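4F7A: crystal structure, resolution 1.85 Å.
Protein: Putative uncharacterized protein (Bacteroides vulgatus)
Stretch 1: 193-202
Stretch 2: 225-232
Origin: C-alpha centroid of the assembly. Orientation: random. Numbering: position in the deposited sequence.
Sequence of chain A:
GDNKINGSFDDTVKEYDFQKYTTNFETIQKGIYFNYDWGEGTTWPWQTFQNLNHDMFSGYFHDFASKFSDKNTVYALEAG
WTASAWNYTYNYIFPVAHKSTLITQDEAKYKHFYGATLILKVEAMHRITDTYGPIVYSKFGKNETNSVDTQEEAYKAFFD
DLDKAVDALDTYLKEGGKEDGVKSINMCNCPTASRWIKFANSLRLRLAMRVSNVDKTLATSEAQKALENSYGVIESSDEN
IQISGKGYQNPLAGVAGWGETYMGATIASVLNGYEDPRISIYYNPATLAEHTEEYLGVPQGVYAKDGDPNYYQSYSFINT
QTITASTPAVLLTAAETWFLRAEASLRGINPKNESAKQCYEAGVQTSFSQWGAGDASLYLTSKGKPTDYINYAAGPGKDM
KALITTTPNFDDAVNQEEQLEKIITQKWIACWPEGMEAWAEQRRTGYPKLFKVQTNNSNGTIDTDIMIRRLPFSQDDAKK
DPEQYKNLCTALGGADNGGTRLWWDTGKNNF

Stretch 1 (193-202) ASRWIKFANS
Stretch 2, residues 225-232: KALENSYG

Stretch 1 is regular helix throughout, its phi/psi near -60/-42; stretch 2 finishes a helix at Glu228 and lays the following turn against it. Ala226 CA lies 4.6 Å from Asn201 CA, and Gly232 CA 5.4 Å from Lys198 CA, so stretch 2 advances while stretch 1 runs back. The first approach is close enough for Ala226 CB to sit 3.3 Å from Asn201 O. As the helix ends, the CA-to-CB bonds of Leu227 and Glu228 point away, though the end of the Leu227 side chain comes nearer; their psi relaxes to -7° and -13°.

Asn229 (phi/psi -59/131, chi1 t, chi2 -71°) leaves the helix and opens a type I turn to Gly232, closed by Gly232 N to Asn229 O at 3.2 Å. Its OD1 accepts twice, from Tyr231 N at 3.0 Å and from Asn201 ND2 at 3.1 Å, so one oxygen braces the turn and ties it to the helix. Ser230 (-65/-19, chi1 p) points away.

Tyr231 (-77/-13, chi1 m, chi2 88°) points toward the helix. Ile197 (m, t) places CD1 over one ring face, 3.5 Å from the centroid and 8° off the normal, while Ser194 OG meets the edge, 3.4 Å from Tyr231 CE2.

Gly232 adopts 89/-180, where a CB would jam against the preceding carbonyl. Its O accepts from Asn201 ND2 (chi1 m, chi2 -27°) at 2.7 Å, nearly linear at 172°, and lies 3.5 Å from Lys198 CA. Thus one buried amide reads both ends of the turn.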

ATOM      1  N   ALA A 193      -8.099 -16.800  15.964  1.00 18.27           N
ATOM      2  CA  ALA A 193      -8.740 -15.554  16.432  1.00 16.64           C
ATOM      3  C   ALA A 193      -7.719 -14.548  16.966  1.00 15.40           C
ATOM      4  O   ALA A 193      -7.758 -13.366  16.608  1.00 14.44           O
ATOM      5  CB  ALA A 193      -9.801 -15.876  17.477  1.00 15.52           C
ATOM      6  N   SER A 194      -6.761 -15.004  17.769  1.00 14.30           N
ATOM      7  CA  SER A 194      -5.690 -14.124  18.232  1.00 13.25           C
ATOM      8  C   SER A 194      -4.912 -13.480  17.099  1.00 15.52           C
ATOM      9  O   SER A 194      -4.550 -12.300  17.192  1.00 14.99           O
ATOM     10  CB  SER A 194      -4.717 -14.852  19.158  1.00 14.06           C
ATOM     11  OG  SER A 194      -5.330 -15.223  20.364  1.00 18.37           O
ATOM     12  N   ARG A 195      -4.658 -14.215  16.017  1.00 14.34           N
ATOM     13  CA  ARG A 195      -3.932 -13.646  14.890  1.00 14.71           C
ATOM     14  C   ARG A 195      -4.708 -12.571  14.142  1.00 14.17           C
ATOM     15  O   ARG A 195      -4.127 -11.614  13.646  1.00 13.48           O
ATOM     16  CB  ARG A 195      -3.457 -14.748  13.940  1.00 16.22           C
ATOM     17  CG  ARG A 195      -2.344 -15.631  14.523  1.00 17.75           C
ATOM     18  CD  ARG A 195      -0.955 -15.105  14.222  1.00 19.05           C
ATOM     19  NE  ARG A 195      -0.606 -15.298  12.817  1.00 16.76           N
ATOM     20  CZ  ARG A 195      -0.121 -16.423  12.297  1.00 18.64           C
ATOM     21  NH1 ARG A 195       0.129 -17.483  13.055  1.00 16.58           N
ATOM     22  NH2 ARG A 195       0.130 -16.481  11.006  1.00 17.13           N
ATOM     23  N   TRP A 196      -6.026 -12.706  14.085  1.00 13.34           N
ATOM     24  CA  TRP A 196      -6.874 -11.636  13.559  1.00 12.70           C
ATOM     25  C   TRP A 196      -6.778 -10.367  14.399  1.00 12.86           C
ATOM     26  O   TRP A 196      -6.710  -9.274  13.861  1.00 14.49           O
ATOM     27  CB  TRP A 196      -8.340 -12.102  13.453  1.00 13.07           C
ATOM     28  CG  TRP A 196      -8.611 -12.917  12.227  1.00 14.33           C
ATOM     29  CD1 TRP A 196      -8.651 -14.280  12.147  1.00 18.10           C
ATOM     30  CD2 TRP A 196      -8.872 -12.430  10.903  1.00 15.11           C
ATOM     31  NE1 TRP A 196      -8.923 -14.671  10.855  1.00 20.72           N
ATOM     32  CE2 TRP A 196      -9.068 -13.553  10.073  1.00 16.40           C
ATOM     33  CE3 TRP A 196      -8.952 -11.152  10.336  1.00 14.42           C
ATOM     34  CZ2 TRP A 196      -9.364 -13.437   8.720  1.00 15.89           C
ATOM     35  CZ3 TRP A 196      -9.230 -11.035   8.978  1.00 18.27           C
ATOM     36  CH2 TRP A 196      -9.418 -12.182   8.182  1.00 15.55           C
ATOM     37  N   ILE A 197      -6.748 -10.514  15.717  1.00 13.99           N
ATOM     38  CA  ILE A 197      -6.606  -9.350  16.588  1.00 13.93           C
ATOM     39  C   ILE A 197      -5.239  -8.689  16.402  1.00 13.55           C
ATOM     40  O   ILE A 197      -5.128  -7.453  16.323  1.00 13.34           O
ATOM     41  CB  ILE A 197      -6.829  -9.697  18.081  1.00 14.68           C
ATOM     42  CG1 ILE A 197      -8.243 -10.263  18.300  1.00 14.79           C
ATOM     43  CG2 ILE A 197      -6.590  -8.420  18.956  1.00 11.78           C
ATOM     44  CD1 ILE A 197      -8.548 -10.732  19.777  1.00 14.73           C
ATOM     45  N   LYS A 198      -4.192  -9.506  16.266  1.00 14.49           N
ATOM     46  CA  LYS A 198      -2.842  -8.984  15.957  1.00 14.01           C
ATOM     47  C   LYS A 198      -2.781  -8.223  14.626  1.00 13.12           C
ATOM     48  O   LYS A 198      -2.147  -7.161  14.528  1.00 12.70           O
ATOM     49  CB  LYS A 198      -1.843 -10.136  16.006  1.00 15.66           C
ATOM     50  CG  LYS A 198      -0.400  -9.735  15.950  1.00 22.85           C
ATOM     51  CD  LYS A 198       0.528 -10.951  15.936  1.00 24.85           C
ATOM     52  CE  LYS A 198       0.367 -11.835  17.140  1.00 19.06           C
ATOM     53  NZ  LYS A 198       1.577 -12.737  17.301  1.00 19.77           N
ATOM     54  N   PHE A 199      -3.462  -8.749  13.617  1.00 13.50           N
ATOM     55  CA  PHE A 199      -3.696  -8.057  12.346  1.00 13.56           C
ATOM     56  C   PHE A 199      -4.377  -6.690  12.615  1.00 12.82           C
ATOM     57  O   PHE A 199      -3.857  -5.643  12.207  1.00 13.16           O
ATOM     58  CB  PHE A 199      -4.536  -9.000  11.440  1.00 13.44           C
ATOM     59  CG  PHE A 199      -4.925  -8.447  10.071  1.00 12.52           C
ATOM     60  CD1 PHE A 199      -4.478  -7.232   9.584  1.00 14.26           C
ATOM     61  CD2 PHE A 199      -5.747  -9.209   9.265  1.00 11.59           C
ATOM     62  CE1 PHE A 199      -4.870  -6.788   8.333  1.00 13.54           C
ATOM     63  CE2 PHE A 199      -6.137  -8.779   7.999  1.00 16.16           C
ATOM     64  CZ  PHE A 199      -5.712  -7.564   7.536  1.00 12.58           C
ATOM     65  N   ALA A 200      -5.494  -6.689  13.329  1.00 12.62           N
ATOM     66  CA  ALA A 200      -6.196  -5.436  13.666  1.00 12.55           C
ATOM     67  C   ALA A 200      -5.296  -4.436  14.404  1.00 11.69           C
ATOM     68  O   ALA A 200      -5.325  -3.244  14.124  1.00 11.49           O
ATOM     69  CB  ALA A 200      -7.446  -5.729  14.526  1.00 10.81           C
ATOM     70  N   ASN A 201      -4.509  -4.921  15.351  1.00 12.22           N
ATOM     71  CA  ASN A 201      -3.619  -4.044  16.120  1.00 13.03           C
ATOM     72  C   ASN A 201      -2.566  -3.405  15.224  1.00 11.78           C
ATOM     73  O   ASN A 201      -2.275  -2.217  15.339  1.00 12.61           O
ATOM     74  CB  ASN A 201      -2.930  -4.785  17.275  1.00 12.47           C
ATOM     75  CG  ASN A 201      -3.887  -5.287  18.340  1.00 15.43           C
ATOM     76  OD1 ASN A 201      -4.963  -4.725  18.538  1.00 13.13           O
ATOM     77  ND2 ASN A 201      -3.465  -6.327  19.080  1.00 13.71           N
ATOM     78  N   SER A 202      -1.993  -4.196  14.322  1.00 12.93           N
ATOM     79  CA  SER A 202      -0.957  -3.718  13.409  1.00 11.89           C
ATOM     80  C   SER A 202      -1.531  -2.732  12.412  1.00 10.59           C
ATOM     81  O   SER A 202      -0.928  -1.715  12.124  1.00 10.21           O
ATOM     82  CB  SER A 202      -0.306  -4.891  12.683  1.00 13.63           C
ATOM     83  OG  SER A 202       0.180  -5.829  13.635  1.00 16.78           O
ATOM     84  N   LYS A 225      -3.467   2.315  21.915  1.00 16.37           N
ATOM     85  CA  LYS A 225      -4.329   1.150  21.819  1.00 16.72           C
ATOM     86  C   LYS A 225      -3.692  -0.004  21.043  1.00 14.20           C
ATOM     87  O   LYS A 225      -3.750  -1.159  21.507  1.00 14.71           O
ATOM     88  CB  LYS A 225      -5.683   1.526  21.206  1.00 18.49           C
ATOM     89  CG  LYS A 225      -6.563   2.370  22.140  1.00 23.55           C
ATOM     90  CD  LYS A 225      -8.050   2.433  21.690  1.00 32.58           C
ATOM     91  CE  LYS A 225      -8.216   2.952  20.310  1.00 28.43           C
ATOM     92  NZ  LYS A 225      -9.641   3.252  19.908  1.00 17.43           N
ATOM     93  N   ALA A 226      -3.101   0.311  19.890  1.00 12.34           N
ATOM     94  CA  ALA A 226      -2.434  -0.669  19.051  1.00 13.88           C
ATOM     95  C   ALA A 226      -1.319  -1.414  19.775  1.00 14.80           C
ATOM     96  O   ALA A 226      -1.254  -2.639  19.724  1.00 15.03           O
ATOM     97  CB  ALA A 226      -1.881  -0.006  17.781  1.00 12.50           C
ATOM     98  N   LEU A 227      -0.482  -0.671  20.484  1.00 14.30           N
ATOM     99  CA  LEU A 227       0.718  -1.237  21.081  1.00 15.31           C
ATOM    100  C   LEU A 227       0.549  -1.701  22.535  1.00 16.69           C
ATOM    101  O   LEU A 227       1.450  -2.331  23.070  1.00 17.30           O
ATOM    102  CB  LEU A 227       1.884  -0.265  20.919  1.00 13.71           C
ATOM    103  CG  LEU A 227       2.379  -0.136  19.475  1.00 15.85           C
ATOM    104  CD1 LEU A 227       3.299   1.099  19.298  1.00 12.83           C
ATOM    105  CD2 LEU A 227       3.095  -1.460  19.065  1.00 11.20           C
ATOM    106  N   GLU A 228      -0.600  -1.427  23.165  1.00 16.37           N
ATOM    107  CA  GLU A 228      -0.878  -1.974  24.493  1.00 17.79           C
ATOM    108  C   GLU A 228      -1.861  -3.133  24.464  1.00 18.76           C
ATOM    109  O   GLU A 228      -2.017  -3.821  25.446  1.00 19.77           O
ATOM    110  CB  GLU A 228      -1.399  -0.886  25.427  1.00 20.75           C
ATOM    111  CG  GLU A 228      -0.337   0.142  25.745  1.00 27.02           C
ATOM    112  CD  GLU A 228      -0.726   1.073  26.866  1.00 40.54           C
ATOM    113  OE1 GLU A 228      -1.931   1.437  26.965  1.00 41.61           O
ATOM    114  OE2 GLU A 228       0.193   1.443  27.630  1.00 49.23           O
ATOM    115  N   ASN A 229      -2.541  -3.346  23.350  1.00 18.74           N
ATOM    116  CA  ASN A 229      -3.475  -4.455  23.296  1.00 17.42           C
ATOM    117  C   ASN A 229      -2.708  -5.751  23.562  1.00 17.38           C
ATOM    118  O   ASN A 229      -1.643  -5.992  22.973  1.00 16.67           O
ATOM    119  CB  ASN A 229      -4.217  -4.452  21.964  1.00 18.25           C
ATOM    120  CG  ASN A 229      -5.266  -5.576  21.864  1.00 21.16           C
ATOM    121  OD1 ASN A 229      -4.910  -6.726  21.751  1.00 16.45           O
ATOM    122  ND2 ASN A 229      -6.546  -5.221  21.901  1.00 15.55           N
ATOM    123  N   SER A 230      -3.236  -6.574  24.461  1.00 15.42           N
ATOM    124  CA  SER A 230      -2.508  -7.747  24.943  1.00 18.84           C
ATOM    125  C   SER A 230      -2.253  -8.809  23.858  1.00 18.87           C
ATOM    126  O   SER A 230      -1.397  -9.653  24.044  1.00 18.94           O
ATOM    127  CB  SER A 230      -3.263  -8.375  26.121  1.00 21.48           C
ATOM    128  OG  SER A 230      -4.515  -8.847  25.668  1.00 24.02           O
ATOM    129  N   TYR A 231      -2.997  -8.784  22.744  1.00 16.86           N
ATOM    130  CA  TYR A 231      -2.788  -9.780  21.683  1.00 17.98           C
ATOM    131  C   TYR A 231      -1.548  -9.503  20.815  1.00 17.46           C
ATOM    132  O   TYR A 231      -1.127 -10.375  20.069  1.00 16.56           O
ATOM    133  CB  TYR A 231      -4.038  -9.949  20.805  1.00 16.16           C
ATOM    134  CG  TYR A 231      -5.172 -10.610  21.548  1.00 14.36           C
ATOM    135  CD1 TYR A 231      -6.073  -9.857  22.276  1.00 16.85           C
ATOM    136  CD2 TYR A 231      -5.318 -12.007  21.559  1.00 17.10           C
ATOM    137  CE1 TYR A 231      -7.103 -10.466  22.972  1.00 15.24           C
ATOM    138  CE2 TYR A 231      -6.354 -12.613  22.260  1.00 19.75           C
ATOM    139  CZ  TYR A 231      -7.238 -11.826  22.977  1.00 18.72           C
ATOM    140  OH  TYR A 231      -8.288 -12.384  23.695  1.00 18.80           O
ATOM    141  N   GLY A 232      -0.974  -8.306  20.924  1.00 16.16           N
ATOM    142  CA  GLY A 232       0.297  -7.998  20.279  1.00 18.12           C
ATOM    143  C   GLY A 232       0.132  -7.465  18.873  1.00 17.28           C
ATOM    144  O   GLY A 232      -0.989  -7.308  18.402  1.00 15.08           O
TER